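Local coordinates for protein alpha-1,3-glucanase (Streptomyces thermodiastaticus, PDB 7C7D) that hydrolyses alpha-1,3-glucan as a thermostable glycoside hydrolase of family GH87, probably cutting within the chain, at residues A64-G75 with Q91-E102. Residues are numbered along the deposited sequence; the frame is centred on the assembly and turned at random.
Sequences AESATTTGTKIG and QAVRLDAGQRVE. With CA (calcium ion), chain C.
Two antiparallel strand pairs of the calcium-binding beta domain meet here: 72-74 runs beside 92-95, and 68-69 beside 100-102. The two pairs belong to different sheets, and both segments pass from one to the other. At one end E65 grips the calcium ion with both carboxylate oxygens, OE1 and OE2, each at 2.5 Å. The backbone O of Q91 binds the same ion at 2.4 Å; E63, S88 and D191 complete the site. In the 72-74 pair, T72 N donates to R94 O (2.9 Å) and I74 N to A92 O (2.8 Å). V93 points between the sheets, with CG1 against T69 OG1 and CG2 near A64. T69 turns OG1 anti to its own N (chi1 -170°), which lets it donate to R100 O and accept from G71 N in an ST turn. Q99 lays its amide along the T70-G71 backbone, and its OE1 accepts from D96 N and water 2. Alanine in place of Q99 would probably leave D96 N without this acceptor and loosen the water link to T72 and R94. R100 O takes a second bond, from T70 N (3.1 Å), while T70 OG1 accepts from R100 N at 3.0 Å.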
# COMPACT_ATOMS: atom_id res chain seq x y z
N ALA A 64 -16.05 7.73 -7.00
CA ALA A 64 -17.50 7.88 -6.88
C ALA A 64 -17.92 9.34 -7.04
O ALA A 64 -18.99 9.62 -7.60
CB ALA A 64 -17.97 7.33 -5.54
N GLU A 65 -17.09 10.27 -6.58
CA GLU A 65 -17.39 11.68 -6.67
C GLU A 65 -17.36 12.19 -8.11
O GLU A 65 -17.82 13.31 -8.35
CB GLU A 65 -16.44 12.48 -5.78
CG GLU A 65 -14.94 12.25 -6.06
CD GLU A 65 -14.31 11.12 -5.25
OE1 GLU A 65 -15.00 10.15 -4.89
OE2 GLU A 65 -13.08 11.18 -5.00
N SER A 66 -16.84 11.41 -9.05
CA SER A 66 -16.87 11.75 -10.47
C SER A 66 -18.05 11.13 -11.20
O SER A 66 -18.20 11.35 -12.41
CB SER A 66 -15.56 11.32 -11.15
OG SER A 66 -15.58 9.93 -11.46
N ALA A 67 -18.88 10.37 -10.51
CA ALA A 67 -20.01 9.70 -11.11
C ALA A 67 -21.29 10.49 -10.83
O ALA A 67 -21.28 11.49 -10.11
CB ALA A 67 -20.10 8.26 -10.60
N THR A 68 -22.39 10.05 -11.43
CA THR A 68 -23.66 10.75 -11.29
C THR A 68 -24.42 10.14 -10.13
O THR A 68 -24.57 8.91 -10.06
CB THR A 68 -24.46 10.61 -12.58
OG1 THR A 68 -23.67 11.13 -13.66
CG2 THR A 68 -25.77 11.38 -12.49
N THR A 69 -24.89 10.97 -9.21
CA THR A 69 -25.40 10.45 -7.95
C THR A 69 -26.61 11.24 -7.45
O THR A 69 -26.79 12.42 -7.76
CB THR A 69 -24.31 10.45 -6.86
OG1 THR A 69 -24.77 9.72 -5.71
CG2 THR A 69 -23.97 11.85 -6.41
N THR A 70 -27.43 10.55 -6.65
CA THR A 70 -28.48 11.19 -5.87
C THR A 70 -28.11 11.27 -4.40
O THR A 70 -28.95 11.68 -3.58
CB THR A 70 -29.81 10.45 -6.06
OG1 THR A 70 -29.67 9.09 -5.64
CG2 THR A 70 -30.24 10.50 -7.52
N GLY A 71 -26.89 10.87 -4.03
CA GLY A 71 -26.39 11.00 -2.68
C GLY A 71 -25.66 12.31 -2.47
O GLY A 71 -25.81 13.27 -3.23
N THR A 72 -24.86 12.35 -1.41
CA THR A 72 -24.22 13.58 -0.94
C THR A 72 -22.71 13.40 -0.98
O THR A 72 -22.17 12.49 -0.35
CB THR A 72 -24.66 13.89 0.49
OG1 THR A 72 -26.09 13.97 0.56
CG2 THR A 72 -24.04 15.20 0.96
N LYS A 73 -22.03 14.29 -1.70
CA LYS A 73 -20.57 14.24 -1.75
C LYS A 73 -20.00 14.73 -0.42
O LYS A 73 -20.48 15.71 0.16
CB LYS A 73 -20.06 15.14 -2.88
CG LYS A 73 -18.64 14.84 -3.35
CD LYS A 73 -18.21 15.75 -4.51
CE LYS A 73 -18.92 15.39 -5.82
NZ LYS A 73 -18.38 16.13 -7.02
N ILE A 74 -18.99 14.02 0.08
CA ILE A 74 -18.24 14.44 1.26
C ILE A 74 -16.82 14.77 0.83
O ILE A 74 -16.31 14.24 -0.16
CB ILE A 74 -18.26 13.42 2.42
CG1 ILE A 74 -17.50 12.13 2.06
CG2 ILE A 74 -19.69 13.13 2.85
CD1 ILE A 74 -17.24 11.22 3.24
N GLY A 75 -16.17 15.66 1.59
CA GLY A 75 -14.83 16.09 1.29
C GLY A 75 -14.81 17.18 0.24
O GLY A 75 -15.86 17.63 -0.24
N GLN A 91 -12.46 12.39 -1.11
CA GLN A 91 -13.88 12.61 -1.36
C GLN A 91 -14.57 11.28 -1.57
O GLN A 91 -13.96 10.31 -2.02
CB GLN A 91 -14.10 13.48 -2.60
CG GLN A 91 -13.54 14.87 -2.48
CD GLN A 91 -13.42 15.52 -3.83
OE1 GLN A 91 -14.36 16.15 -4.31
NE2 GLN A 91 -12.27 15.35 -4.47
N ALA A 92 -15.86 11.24 -1.25
CA ALA A 92 -16.68 10.05 -1.42
C ALA A 92 -18.12 10.51 -1.53
O ALA A 92 -18.41 11.71 -1.45
CB ALA A 92 -16.47 9.07 -0.25
N VAL A 93 -19.03 9.56 -1.71
CA VAL A 93 -20.45 9.87 -1.87
C VAL A 93 -21.24 9.07 -0.85
O VAL A 93 -21.22 7.83 -0.87
CB VAL A 93 -20.95 9.58 -3.30
CG1 VAL A 93 -22.42 9.88 -3.40
CG2 VAL A 93 -20.16 10.41 -4.32
N ARG A 94 -21.94 9.77 0.04
CA ARG A 94 -22.77 9.13 1.05
C ARG A 94 -24.14 8.84 0.45
O ARG A 94 -24.82 9.76 -0.03
CB ARG A 94 -22.92 10.04 2.26
CG ARG A 94 -23.75 9.41 3.39
CD ARG A 94 -23.70 10.24 4.65
NE ARG A 94 -24.43 11.49 4.51
CZ ARG A 94 -23.88 12.70 4.59
NH1 ARG A 94 -22.58 12.83 4.81
NH2 ARG A 94 -24.63 13.78 4.45
N LEU A 95 -24.52 7.57 0.45
CA LEU A 95 -25.82 7.14 -0.07
C LEU A 95 -26.68 6.74 1.11
O LEU A 95 -26.44 5.71 1.74
CB LEU A 95 -25.65 5.94 -1.00
CG LEU A 95 -24.72 6.10 -2.20
CD1 LEU A 95 -24.67 4.79 -2.97
CD2 LEU A 95 -25.18 7.23 -3.10
N ASP A 96 -27.69 7.55 1.42
CA ASP A 96 -28.77 7.03 2.22
C ASP A 96 -29.42 5.88 1.49
O ASP A 96 -29.38 5.79 0.24
CB ASP A 96 -29.87 8.08 2.39
CG ASP A 96 -29.52 9.14 3.42
OD1 ASP A 96 -28.68 8.89 4.29
OD2 ASP A 96 -30.10 10.26 3.33
N ALA A 97 -30.09 5.00 2.23
CA ALA A 97 -31.17 4.33 1.54
C ALA A 97 -32.01 5.46 0.96
O ALA A 97 -32.82 6.07 1.64
CB ALA A 97 -31.97 3.44 2.56
N GLY A 98 -31.61 5.90 -0.22
CA GLY A 98 -32.48 6.59 -1.15
C GLY A 98 -31.92 6.38 -2.51
O GLY A 98 -32.64 6.26 -3.48
N GLN A 99 -30.66 6.08 -2.52
CA GLN A 99 -29.76 6.86 -3.33
C GLN A 99 -28.78 5.95 -4.03
O GLN A 99 -28.51 4.83 -3.59
CB GLN A 99 -29.09 7.95 -2.46
CG GLN A 99 -30.14 8.91 -1.81
CD GLN A 99 -29.60 9.88 -0.78
OE1 GLN A 99 -28.50 9.73 -0.26
NE2 GLN A 99 -30.42 10.87 -0.46
N ARG A 100 -28.29 6.43 -5.15
CA ARG A 100 -27.50 5.62 -6.04
C ARG A 100 -26.35 6.44 -6.57
O ARG A 100 -26.37 7.68 -6.55
CB ARG A 100 -28.34 5.08 -7.19
CG ARG A 100 -28.99 6.15 -8.03
CD ARG A 100 -30.04 5.56 -8.97
NE ARG A 100 -31.16 6.46 -9.22
CZ ARG A 100 -32.29 6.49 -8.51
NH1 ARG A 100 -32.46 5.66 -7.49
NH2 ARG A 100 -33.25 7.34 -8.84
N VAL A 101 -25.34 5.74 -7.04
CA VAL A 101 -24.26 6.36 -7.78
C VAL A 101 -24.12 5.58 -9.08
O VAL A 101 -24.06 4.34 -9.06
CB VAL A 101 -22.95 6.42 -6.98
CG1 VAL A 101 -22.55 5.05 -6.48
CG2 VAL A 101 -21.84 7.03 -7.82
N GLU A 102 -24.15 6.29 -10.20
CA GLU A 102 -24.19 5.69 -11.52
C GLU A 102 -22.84 5.95 -12.19
O GLU A 102 -22.53 7.09 -12.53
CB GLU A 102 -25.32 6.30 -12.34
CG GLU A 102 -25.47 5.73 -13.72
CD GLU A 102 -26.66 6.30 -14.45
OE1 GLU A 102 -27.47 7.01 -13.80
OE2 GLU A 102 -26.80 6.05 -15.66
CA CA C . -13.14 8.97 -3.80
O HOH W 1 -32.24 8.17 -5.46
O HOH W 2 -26.96 11.34 1.15